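Local coordinates for 3-hydroxyisobutyrate dehydrogenase family protein (PDB 3PDU) that reduces succinic semialdehyde to gamma-hydroxybutyrate, probably with NADPH as hydride donor, as a member of the beta-hydroxyacid dehydrogenase family, at residues M16-N19 with L20-G24; T145-G148 with P149-A153; N175-M178 with G179-T183; V205-G209 with A210-P214. One frame throughout, in Å; residues are numbered along the deposited sequence.

Contact 1: residues M16-N19 with L20-G24; sequences MAAN and LVRAG
Ala18 and Asn19 meet Arg22 one turn further along helix 13-23, in a local contact over the last turns of the first helix of the nucleotide-binding domain. The side-chain evidence centres on the Arg22 guanidinium. Ala18 CB sits over one of its faces, 3.7 Å from Arg22 NH2, while Asn19 OD1 lies at its edge, in plane, 3.3 Å from Arg22 NH1. The amide and guanidinium planes are turned 66° apart, so the two flat groups do not stack. Arg22 reaches this place because its CG is anti to the carbonyl carbon (chi1 -67°), which lays the chain back along the preceding turn and brings CG to 3.3 Å from Ala18 O. The amide nitrogen of Asn19 makes a weak hydrogen bond to Glu129 O.

Backbone bonds carry the rest: Val21 N to Ala17 O at 3.1 Å, Arg22 N to Ala18 O at 2.9 Å and Ala23 N to Asn19 O, also 2.9 Å. Leu20 and Met16 are buried, both touching Phe6 of strand 4-7, whereas Ala18 and Val21 lie against Leu43 of helix 38-43. Gly24, with positive phi (104°), ends the helix in a Schellman motif, its N bonded to Val21 O at 2.9 Å and weakly to Leu20 O. Strand 4-7, this helix and strand 27-30 form the beta-alpha-beta unit that opens a Rossmann-type dinucleotide-binding fold.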
ATOM      1  N   MET A  16      23.177 -28.559   3.024  1.00 17.29           N
ATOM      2  CA  MET A  16      24.291 -28.155   2.169  1.00 16.97           C
ATOM      3  C   MET A  16      25.593 -28.746   2.688  1.00 17.36           C
ATOM      4  O   MET A  16      26.362 -29.336   1.923  1.00 18.22           O
ATOM      5  CB  MET A  16      24.401 -26.622   2.073  1.00 16.33           C
ATOM      6  CG  MET A  16      23.255 -25.989   1.287  1.00 13.52           C
ATOM      7  SD  MET A  16      23.157 -24.218   1.576  1.00 15.92           S
ATOM      8  CE  MET A  16      24.589 -23.571   0.699  1.00 19.70           C
ATOM      9  N   ALA A  17      25.835 -28.607   3.990  1.00 15.22           N
ATOM     10  CA  ALA A  17      27.033 -29.198   4.579  1.00 16.90           C
ATOM     11  C   ALA A  17      27.039 -30.718   4.373  1.00 19.39           C
ATOM     12  O   ALA A  17      28.076 -31.304   4.054  1.00 16.92           O
ATOM     13  CB  ALA A  17      27.144 -28.841   6.070  1.00 18.33           C
ATOM     14  N   ALA A  18      25.876 -31.344   4.529  1.00 19.19           N
ATOM     15  CA  ALA A  18      25.754 -32.794   4.367  1.00 22.42           C
ATOM     16  C   ALA A  18      26.080 -33.228   2.934  1.00 25.60           C
ATOM     17  O   ALA A  18      26.690 -34.279   2.717  1.00 17.47           O
ATOM     18  CB  ALA A  18      24.354 -33.261   4.757  1.00 19.10           C
ATOM     19  N   ASN A  19      25.656 -32.428   1.957  1.00 14.79           N
ATOM     20  CA  ASN A  19      26.004 -32.700   0.568  1.00 15.93           C
ATOM     21  C   ASN A  19      27.517 -32.720   0.319  1.00 19.42           C
ATOM     22  O   ASN A  19      28.008 -33.534  -0.457  1.00 21.86           O
ATOM     23  CB  ASN A  19      25.323 -31.700  -0.365  1.00 15.45           C
ATOM     24  CG  ASN A  19      23.883 -32.056  -0.629  1.00 22.96           C
ATOM     25  OD1 ASN A  19      23.473 -33.190  -0.392  1.00 22.05           O
ATOM     26  ND2 ASN A  19      23.104 -31.100  -1.128  1.00 20.29           N
ATOM     27  N   LEU A  20      28.253 -31.823   0.971  1.00 14.55           N
ATOM     28  CA  LEU A  20      29.704 -31.792   0.809  1.00 14.55           C
ATOM     29  C   LEU A  20      30.332 -33.039   1.421  1.00 16.92           C
ATOM     30  O   LEU A  20      31.220 -33.653   0.833  1.00 17.50           O
ATOM     31  CB  LEU A  20      30.296 -30.536   1.452  1.00 13.34           C
ATOM     32  CG  LEU A  20      29.856 -29.197   0.840  1.00 18.50           C
ATOM     33  CD1 LEU A  20      30.519 -28.020   1.552  1.00 18.67           C
ATOM     34  CD2 LEU A  20      30.183 -29.161  -0.651  1.00 19.29           C
ATOM     35  N   VAL A  21      29.871 -33.420   2.607  1.00 16.85           N
ATOM     36  CA  VAL A  21      30.376 -34.644   3.235  1.00 16.12           C
ATOM     37  C   VAL A  21      30.093 -35.855   2.364  1.00 19.02           C
ATOM     38  O   VAL A  21      30.983 -36.672   2.110  1.00 20.00           O
ATOM     39  CB  VAL A  21      29.787 -34.861   4.646  1.00 15.65           C
ATOM     40  CG1 VAL A  21      30.255 -36.215   5.217  1.00 18.98           C
ATOM     41  CG2 VAL A  21      30.199 -33.714   5.559  1.00 16.58           C
ATOM     42  N   ARG A  22      28.864 -35.962   1.871  1.00 16.84           N
ATOM     43  CA  ARG A  22      28.500 -37.120   1.054  1.00 18.33           C
ATOM     44  C   ARG A  22      29.234 -37.153  -0.289  1.00 20.19           C
ATOM     45  O   ARG A  22      29.473 -38.233  -0.837  1.00 21.54           O
ATOM     46  CB  ARG A  22      26.986 -37.198   0.835  1.00 27.46           C
ATOM     47  CG  ARG A  22      26.195 -37.489   2.100  1.00 37.56           C
ATOM     48  CD  ARG A  22      24.770 -37.892   1.765  1.00 43.25           C
ATOM     49  NE  ARG A  22      23.840 -37.533   2.829  1.00 47.86           N
ATOM     50  CZ  ARG A  22      23.094 -36.434   2.828  1.00 43.33           C
ATOM     51  NH1 ARG A  22      23.164 -35.581   1.808  1.00 34.90           N
ATOM     52  NH2 ARG A  22      22.274 -36.193   3.846  1.00 46.29           N
ATOM     53  N   ALA A  23      29.593 -35.981  -0.810  1.00 17.97           N
ATOM     54  CA  ALA A  23      30.370 -35.906  -2.047  1.00 21.26           C
ATOM     55  C   ALA A  23      31.820 -36.341  -1.815  1.00 21.42           C
ATOM     56  O   ALA A  23      32.561 -36.598  -2.762  1.00 19.26           O
ATOM     57  CB  ALA A  23      30.321 -34.497  -2.624  1.00 19.36           C
ATOM     58  N   GLY A  24      32.222 -36.429  -0.551  1.00 19.72           N
ATOM     59  CA  GLY A  24      33.542 -36.933  -0.217  1.00 17.73           C
ATOM     60  C   GLY A  24      34.588 -35.905   0.179  1.00 20.73           C
ATOM     61  O   GLY A  24      35.779 -36.242   0.294  1.00 18.62           O
TER

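Contact 2: residues T145-G148 with P149-A153; sequences TDAG and PAFAA
Ala147 and Phe151 face each other one turn apart where helix 141-146 gives way to helix 148-154. The methyl of Ala147 stands over one face of the Phe151 ring in a CH-pi contact, with CB 4.2 Å from the ring centroid and 13° off the normal. It is offset toward the rim, where CE2 of Phe151 is the nearest ring atom to Ala147 CB at 4.1 Å. With CG anti to its own carbonyl carbon (chi1 -79°), the Phe151 ring is swung back over the start of the helix, under that methyl. The same two residues are joined through the backbone: Phe151 N donates to Ala147 O at 2.8 Å.

Pro149 lies alongside, its CD 3.7 Å from Asp146 O. Ala152 N binds Gly148 O at 3.0 Å, and Gly148 N turns back to Thr145 O. Ile92 of strand 90-93 touches both Ala147 and Phe151, and Leu117 adds to the ring's surroundings. Asp146 forms a salt bridge with Arg115. The chemistry thus divides: dispersion and a CH-pi contact hold the ring on the sheet side, while the imino nitrogen of Pro149, lacking a hydrogen, suits a first helical turn in which it need donate no bond.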
ATOM      1  N   THR A 145      36.489 -20.322  -9.076  1.00 18.83           N
ATOM      2  CA  THR A 145      37.025 -21.460  -9.811  1.00 20.24           C
ATOM      3  C   THR A 145      37.390 -22.614  -8.869  1.00 23.61           C
ATOM      4  O   THR A 145      36.998 -23.761  -9.107  1.00 22.77           O
ATOM      5  CB  THR A 145      38.256 -21.044 -10.655  1.00 25.32           C
ATOM      6  OG1 THR A 145      37.833 -20.131 -11.674  1.00 29.78           O
ATOM      7  CG2 THR A 145      38.891 -22.259 -11.318  1.00 27.48           C
ATOM      8  N   ASP A 146      38.132 -22.299  -7.808  1.00 22.36           N
ATOM      9  CA  ASP A 146      38.577 -23.291  -6.820  1.00 20.17           C
ATOM     10  C   ASP A 146      37.426 -24.042  -6.159  1.00 22.98           C
ATOM     11  O   ASP A 146      37.572 -25.206  -5.765  1.00 21.57           O
ATOM     12  CB  ASP A 146      39.426 -22.620  -5.722  1.00 19.42           C
ATOM     13  CG  ASP A 146      40.832 -22.263  -6.196  1.00 31.90           C
ATOM     14  OD1 ASP A 146      41.233 -22.721  -7.289  1.00 27.67           O
ATOM     15  OD2 ASP A 146      41.540 -21.532  -5.467  1.00 27.81           O
ATOM     16  N   ALA A 147      36.286 -23.373  -6.010  1.00 17.20           N
ATOM     17  CA  ALA A 147      35.145 -23.976  -5.317  1.00 20.29           C
ATOM     18  C   ALA A 147      34.243 -24.774  -6.266  1.00 18.12           C
ATOM     19  O   ALA A 147      33.204 -25.296  -5.853  1.00 19.23           O
ATOM     20  CB  ALA A 147      34.328 -22.892  -4.598  1.00 19.78           C
ATOM     21  N   GLY A 148      34.635 -24.869  -7.533  1.00 16.42           N
ATOM     22  CA  GLY A 148      33.812 -25.538  -8.531  1.00 21.09           C
ATOM     23  C   GLY A 148      33.297 -26.907  -8.118  1.00 19.28           C
ATOM     24  O   GLY A 148      32.099 -27.193  -8.236  1.00 18.35           O
ATOM     25  N   PRO A 149      34.199 -27.782  -7.656  1.00 17.79           N
ATOM     26  CA  PRO A 149      33.721 -29.117  -7.272  1.00 18.67           C
ATOM     27  C   PRO A 149      32.709 -29.071  -6.121  1.00 21.13           C
ATOM     28  O   PRO A 149      31.733 -29.835  -6.103  1.00 16.95           O
ATOM     29  CB  PRO A 149      35.016 -29.849  -6.875  1.00 18.16           C
ATOM     30  CG  PRO A 149      36.078 -29.205  -7.733  1.00 16.64           C
ATOM     31  CD  PRO A 149      35.670 -27.730  -7.775  1.00 20.31           C
ATOM     32  N   ALA A 150      32.916 -28.173  -5.169  1.00 16.18           N
ATOM     33  CA  ALA A 150      31.949 -28.030  -4.089  1.00 17.94           C
ATOM     34  C   ALA A 150      30.608 -27.455  -4.590  1.00 17.42           C
ATOM     35  O   ALA A 150      29.534 -27.919  -4.185  1.00 16.73           O
ATOM     36  CB  ALA A 150      32.541 -27.187  -2.935  1.00 20.61           C
ATOM     37  N   PHE A 151      30.660 -26.463  -5.476  1.00 14.88           N
ATOM     38  CA  PHE A 151      29.440 -25.877  -6.023  1.00 15.44           C
ATOM     39  C   PHE A 151      28.639 -26.925  -6.810  1.00 18.45           C
ATOM     40  O   PHE A 151      27.408 -26.876  -6.845  1.00 18.41           O
ATOM     41  CB  PHE A 151      29.753 -24.662  -6.915  1.00 16.32           C
ATOM     42  CG  PHE A 151      30.054 -23.387  -6.145  1.00 20.52           C
ATOM     43  CD1 PHE A 151      29.682 -23.248  -4.821  1.00 22.04           C
ATOM     44  CD2 PHE A 151      30.674 -22.319  -6.769  1.00 27.55           C
ATOM     45  CE1 PHE A 151      29.945 -22.060  -4.120  1.00 26.31           C
ATOM     46  CE2 PHE A 151      30.940 -21.130  -6.075  1.00 24.44           C
ATOM     47  CZ  PHE A 151      30.570 -21.002  -4.754  1.00 19.28           C
ATOM     48  N   ALA A 152      29.333 -27.873  -7.436  1.00 17.15           N
ATOM     49  CA  ALA A 152      28.647 -28.945  -8.155  1.00 17.63           C
ATOM     50  C   ALA A 152      27.885 -29.894  -7.216  1.00 15.46           C
ATOM     51  O   ALA A 152      26.878 -30.481  -7.598  1.00 21.68           O
ATOM     52  CB  ALA A 152      29.626 -29.719  -9.040  1.00 17.56           C
ATOM     53  N   ALA A 153      28.368 -30.040  -5.985  1.00 14.85           N
ATOM     54  CA  ALA A 153      27.658 -30.823  -4.976  1.00 16.32           C
ATOM     55  C   ALA A 153      26.470 -30.049  -4.404  1.00 22.65           C
ATOM     56  O   ALA A 153      25.527 -30.637  -3.866  1.00 19.51           O
ATOM     57  CB  ALA A 153      28.610 -31.221  -3.849  1.00 20.85           C
TER

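Contact 3: residues N175-M178 with G179-T183; sequences NMIM and GQMMT
Met176 and Gln180 run side by side, pointing the same way, and Ile177 meets Met181 one residue on; both pairs belong to the buried middle of the long helix 166-194. Among the apolar contacts, Ile177 CG2 comes to 4.2 Å from Met181 SD, the two side chains lying at a slant to each other. The Met181 chain, bent at chi3 (68°), then carries its methyl away from Ile177, and the side chain also touches Phe216 of helix 214-225. The aliphatic part of Gln180 folds back over the preceding turn, placing CG 3.5 Å from Met176 O. An alanine in place of Gln180 would remove this covering and is likely to open a gap beside Met176, Ala258 and Glu187 of the second subunit.

This all-helical C-terminal part of the beta-hydroxyacid dehydrogenase fold brings subunits together, and here Met176 packs on Gly188, Ile177 on Ala184 and Met178 on Met211 of the second subunit.

The backbone bonds are regular i to i+4 pairs. Gly179 N reaches Asn175 O at 2.9 Å, and the same spacing joins Gln180 N to Met176 O, Met181 N to Ile177 O and Met182 N to Met178 O. The side chain of Asn175 is about 6 Å from NADP; its OD1 is bonded to Lys171 NZ and its ND2 to Asp240 OD2.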
ATOM      1  N   ASN A 175      14.129 -12.436  -4.816  1.00 15.10           N
ATOM      2  CA  ASN A 175      13.228 -12.700  -3.689  1.00 15.42           C
ATOM      3  C   ASN A 175      12.141 -11.657  -3.467  1.00 14.95           C
ATOM      4  O   ASN A 175      11.100 -11.965  -2.885  1.00 16.67           O
ATOM      5  CB  ASN A 175      13.991 -12.971  -2.388  1.00 17.28           C
ATOM      6  CG  ASN A 175      14.283 -14.445  -2.209  1.00 24.50           C
ATOM      7  OD1 ASN A 175      14.368 -15.183  -3.191  1.00 22.03           O
ATOM      8  ND2 ASN A 175      14.422 -14.886  -0.966  1.00 20.02           N
ATOM      9  N   MET A 176      12.385 -10.430  -3.917  1.00 12.71           N
ATOM     10  CA  MET A 176      11.358  -9.397  -3.841  1.00 16.05           C
ATOM     11  C   MET A 176      10.196  -9.799  -4.734  1.00 18.11           C
ATOM     12  O   MET A 176       9.031  -9.657  -4.360  1.00 14.03           O
ATOM     13  CB  MET A 176      11.898  -8.045  -4.307  1.00 15.03           C
ATOM     14  CG  MET A 176      10.834  -6.964  -4.333  1.00 20.81           C
ATOM     15  SD  MET A 176      11.497  -5.343  -4.791  1.00 23.89           S
ATOM     16  CE  MET A 176      11.793  -5.603  -6.539  1.00 31.82           C
ATOM     17  N   ILE A 177      10.515 -10.290  -5.930  1.00 16.44           N
ATOM     18  CA  ILE A 177       9.486 -10.850  -6.802  1.00 17.48           C
ATOM     19  C   ILE A 177       8.775 -12.015  -6.093  1.00 15.84           C
ATOM     20  O   ILE A 177       7.549 -12.074  -6.062  1.00 14.27           O
ATOM     21  CB  ILE A 177      10.071 -11.299  -8.164  1.00 16.77           C
ATOM     22  CG1 ILE A 177      10.657 -10.087  -8.903  1.00 16.45           C
ATOM     23  CG2 ILE A 177       8.987 -11.943  -9.019  1.00 16.14           C
ATOM     24  CD1 ILE A 177      11.364 -10.424 -10.213  1.00 16.07           C
ATOM     25  N   MET A 178       9.538 -12.927  -5.500  1.00 14.47           N
ATOM     26  CA  MET A 178       8.920 -14.091  -4.843  1.00 15.94           C
ATOM     27  C   MET A 178       7.959 -13.703  -3.706  1.00 20.21           C
ATOM     28  O   MET A 178       6.890 -14.308  -3.544  1.00 15.30           O
ATOM     29  CB  MET A 178      10.002 -15.038  -4.320  1.00 14.45           C
ATOM     30  CG  MET A 178       9.485 -16.381  -3.839  1.00 19.57           C
ATOM     31  SD  MET A 178      10.871 -17.430  -3.315  1.00 25.58           S
ATOM     32  CE  MET A 178      11.303 -16.643  -1.770  1.00 23.78           C
ATOM     33  N   GLY A 179       8.336 -12.703  -2.916  1.00 18.61           N
ATOM     34  CA  GLY A 179       7.493 -12.280  -1.803  1.00 14.87           C
ATOM     35  C   GLY A 179       6.173 -11.716  -2.289  1.00 17.92           C
ATOM     36  O   GLY A 179       5.118 -12.008  -1.734  1.00 16.32           O
ATOM     37  N   GLN A 180       6.231 -10.899  -3.338  1.00 13.44           N
ATOM     38  CA  GLN A 180       5.014 -10.343  -3.913  1.00 15.67           C
ATOM     39  C   GLN A 180       4.159 -11.426  -4.579  1.00 16.82           C
ATOM     40  O   GLN A 180       2.924 -11.359  -4.547  1.00 17.62           O
ATOM     41  CB  GLN A 180       5.345  -9.218  -4.889  1.00 15.45           C
ATOM     42  CG  GLN A 180       5.989  -8.002  -4.202  1.00 16.85           C
ATOM     43  CD  GLN A 180       6.132  -6.811  -5.138  1.00 20.35           C
ATOM     44  OE1 GLN A 180       7.240  -6.360  -5.426  1.00 27.42           O
ATOM     45  NE2 GLN A 180       5.013  -6.302  -5.608  1.00 16.29           N
ATOM     46  N   MET A 181       4.798 -12.429  -5.186  1.00 14.26           N
ATOM     47  CA  MET A 181       4.030 -13.550  -5.745  1.00 14.42           C
ATOM     48  C   MET A 181       3.276 -14.318  -4.678  1.00 17.09           C
ATOM     49  O   MET A 181       2.150 -14.792  -4.914  1.00 17.00           O
ATOM     50  CB  MET A 181       4.920 -14.518  -6.526  1.00 17.32           C
ATOM     51  CG  MET A 181       5.297 -14.003  -7.911  1.00 20.96           C
ATOM     52  SD  MET A 181       6.363 -15.180  -8.762  1.00 25.52           S
ATOM     53  CE  MET A 181       5.256 -16.565  -9.041  1.00 21.31           C
ATOM     54  N   MET A 182       3.892 -14.462  -3.507  1.00 17.47           N
ATOM     55  CA  MET A 182       3.255 -15.221  -2.427  1.00 19.53           C
ATOM     56  C   MET A 182       2.057 -14.456  -1.868  1.00 15.19           C
ATOM     57  O   MET A 182       1.005 -15.052  -1.598  1.00 18.17           O
ATOM     58  CB  MET A 182       4.247 -15.556  -1.310  1.00 15.61           C
ATOM     59  CG  MET A 182       3.646 -16.447  -0.204  1.00 15.86           C
ATOM     60  SD  MET A 182       3.304 -18.116  -0.804  1.00 19.43           S
ATOM     61  CE  MET A 182       1.541 -18.200  -0.491  1.00 17.48           C
ATOM     62  N   THR A 183       2.194 -13.138  -1.695  1.00 14.96           N
ATOM     63  CA  THR A 183       1.047 -12.366  -1.217  1.00 13.82           C
ATOM     64  C   THR A 183      -0.050 -12.300  -2.288  1.00 17.87           C
ATOM     65  O   THR A 183      -1.230 -12.286  -1.968  1.00 18.94           O
ATOM     66  CB  THR A 183       1.406 -10.937  -0.714  1.00 15.58           C
ATOM     67  OG1 THR A 183       2.056 -10.185  -1.756  1.00 17.35           O
ATOM     68  CG2 THR A 183       2.281 -10.998   0.533  1.00 17.21           C
TER

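Contact 4: residues V205-G209 with A210-P214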
ATOM      1  N   VAL A 205      -6.893 -24.038 -12.416  1.00 20.00           N
ATOM      2  CA  VAL A 205      -6.990 -23.001 -13.444  1.00 21.93           C
ATOM      3  C   VAL A 205      -5.661 -22.254 -13.603  1.00 23.58           C
ATOM      4  O   VAL A 205      -5.204 -22.011 -14.725  1.00 23.06           O
ATOM      5  CB  VAL A 205      -8.147 -22.025 -13.163  1.00 22.51           C
ATOM      6  CG1 VAL A 205      -8.081 -20.816 -14.095  1.00 20.77           C
ATOM      7  CG2 VAL A 205      -9.482 -22.756 -13.313  1.00 23.29           C
ATOM      8  N   LEU A 206      -5.024 -21.910 -12.486  1.00 18.44           N
ATOM      9  CA  LEU A 206      -3.713 -21.264 -12.545  1.00 22.09           C
ATOM     10  C   LEU A 206      -2.669 -22.155 -13.215  1.00 21.84           C
ATOM     11  O   LEU A 206      -1.835 -21.676 -13.988  1.00 22.89           O
ATOM     12  CB  LEU A 206      -3.235 -20.878 -11.143  1.00 21.69           C
ATOM     13  CG  LEU A 206      -4.025 -19.758 -10.470  1.00 20.81           C
ATOM     14  CD1 LEU A 206      -3.633 -19.627  -8.995  1.00 21.09           C
ATOM     15  CD2 LEU A 206      -3.804 -18.461 -11.224  1.00 20.15           C
ATOM     16  N   ASP A 207      -2.714 -23.454 -12.928  1.00 19.02           N
ATOM     17  CA  ASP A 207      -1.708 -24.372 -13.463  1.00 19.61           C
ATOM     18  C   ASP A 207      -1.891 -24.667 -14.957  1.00 22.35           C
ATOM     19  O   ASP A 207      -1.011 -25.238 -15.582  1.00 23.31           O
ATOM     20  CB  ASP A 207      -1.674 -25.687 -12.675  1.00 23.40           C
ATOM     21  CG  ASP A 207      -0.344 -26.416 -12.824  1.00 31.19           C
ATOM     22  OD1 ASP A 207       0.717 -25.784 -12.593  1.00 29.37           O
ATOM     23  OD2 ASP A 207      -0.356 -27.609 -13.189  1.00 29.02           O
ATOM     24  N   ALA A 208      -3.029 -24.279 -15.523  1.00 22.84           N
ATOM     25  CA  ALA A 208      -3.305 -24.547 -16.935  1.00 23.69           C
ATOM     26  C   ALA A 208      -3.014 -23.339 -17.825  1.00 24.68           C
ATOM     27  O   ALA A 208      -3.078 -23.435 -19.051  1.00 23.21           O
ATOM     28  CB  ALA A 208      -4.759 -25.001 -17.118  1.00 23.92           C
ATOM     29  N   GLY A 209      -2.698 -22.205 -17.209  1.00 22.23           N
ATOM     30  CA  GLY A 209      -2.536 -20.962 -17.944  1.00 25.77           C
ATOM     31  C   GLY A 209      -1.130 -20.391 -17.882  1.00 28.39           C
ATOM     32  O   GLY A 209      -0.189 -21.070 -17.463  1.00 22.15           O
ATOM     33  N   ALA A 210      -0.991 -19.131 -18.283  1.00 24.68           N
ATOM     34  CA  ALA A 210       0.328 -18.532 -18.472  1.00 29.09           C
ATOM     35  C   ALA A 210       1.086 -18.248 -17.174  1.00 24.32           C
ATOM     36  O   ALA A 210       2.289 -17.998 -17.211  1.00 20.99           O
ATOM     37  CB  ALA A 210       0.217 -17.255 -19.307  1.00 28.05           C
ATOM     38  N   MET A 211       0.392 -18.266 -16.039  1.00 17.70           N
ATOM     39  CA  MET A 211       1.044 -18.024 -14.742  1.00 19.94           C
ATOM     40  C   MET A 211       1.553 -19.304 -14.077  1.00 22.76           C
ATOM     41  O   MET A 211       2.205 -19.249 -13.034  1.00 20.57           O
ATOM     42  CB  MET A 211       0.089 -17.307 -13.776  1.00 18.06           C
ATOM     43  CG  MET A 211      -0.238 -15.860 -14.150  1.00 19.69           C
ATOM     44  SD  MET A 211      -1.484 -15.216 -13.021  1.00 25.68           S
ATOM     45  CE  MET A 211      -2.975 -15.882 -13.757  1.00 24.10           C
ATOM     46  N   ALA A 212       1.260 -20.454 -14.676  1.00 21.68           N
ATOM     47  CA  ALA A 212       1.598 -21.730 -14.052  1.00 21.94           C
ATOM     48  C   ALA A 212       3.074 -21.809 -13.636  1.00 20.90           C
ATOM     49  O   ALA A 212       3.968 -21.602 -14.453  1.00 20.29           O
ATOM     50  CB  ALA A 212       1.235 -22.880 -14.978  1.00 20.02           C
ATOM     51  N   ASN A 213       3.319 -22.105 -12.365  1.00 23.07           N
ATOM     52  CA  ASN A 213       4.680 -22.290 -11.856  1.00 19.53           C
ATOM     53  C   ASN A 213       4.717 -23.250 -10.675  1.00 24.04           C
ATOM     54  O   ASN A 213       3.705 -23.452  -9.991  1.00 18.45           O
ATOM     55  CB  ASN A 213       5.291 -20.945 -11.451  1.00 17.36           C
ATOM     56  CG  ASN A 213       4.558 -20.296 -10.307  1.00 20.69           C
ATOM     57  OD1 ASN A 213       4.844 -20.567  -9.142  1.00 20.77           O
ATOM     58  ND2 ASN A 213       3.607 -19.427 -10.628  1.00 19.23           N
ATOM     59  N   PRO A 214       5.887 -23.848 -10.423  1.00 18.68           N
ATOM     60  CA  PRO A 214       6.001 -24.825  -9.333  1.00 21.47           C
ATOM     61  C   PRO A 214       5.707 -24.259  -7.938  1.00 21.23           C
ATOM     62  O   PRO A 214       5.158 -24.966  -7.094  1.00 21.33           O
ATOM     63  CB  PRO A 214       7.463 -25.284  -9.429  1.00 21.31           C
ATOM     64  CG  PRO A 214       7.819 -25.097 -10.869  1.00 20.90           C
ATOM     65  CD  PRO A 214       7.072 -23.850 -11.298  1.00 24.18           C
TER
HETATM   66  O   HOH W   1      -2.250 -19.227 -15.213  1.00 21.75           O
HETATM   67  O   HOH W   2       1.018 -23.568 -11.009  1.00 20.21           O
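A type I beta turn from Gly209 to Ala212 follows the end of helix 199-208 and leads to the N-cap of helix 214-225, and Leu206 of the helix meets Met211 of the turn. The turn is closed by Ala212 N donating to Gly209 O at 3.2 Å. On the apolar side Leu206 CD2 touches Met211 CE at 3.7 Å, a meeting made possible by the bend of the Met211 chain at chi3 (-82°). Ala212 turns its methyl toward the helix end, with CB 3.3 Å from Asp207 O.

Two waters bind the connection together. One donates to Leu206 O and accepts from Met211 N at 2.9 Å, serving both a helix-end carbonyl and a turn amide. The other donates to Asp207 OD1 at 2.7 Å and to Asn213 O. Asp207 OD2 has a second, weak and long ion pair with Lys217 NZ. Asn213 is doubly employed: ND2 holds Met211 O at 2.8 Å, while OD1 caps Phe216 N. Around the connection, Leu206 rests on Leu185 of helix 166-194; from the second subunit, Lys156 binds Ala208 O and Leu159 packs on Val205.

The four contacts form two pairs, one in the nucleotide-binding part and one in the helical C-terminal part. Contacts 1 and 2, with centres 12 Å apart, touch through packing: Leu20 CD2 is 3.8 Å from Ala150 O, and Ala23 CB is 3.9 Å from Ala153 CB. Contacts 3 and 4, with centres 16 Å apart, meet where Met181 CE is 3.7 Å from Asn213 ND2, and both touch the second subunit. The pairs themselves stay apart: between contacts 1 and 3 the nearest atoms are about 13 Å apart, on opposite sides of the chain's centre. NADP is approached from both parts, about 7 Å from the Met16 side chain of contact 1 and about 6 Å from that of Asn175 in contact 3.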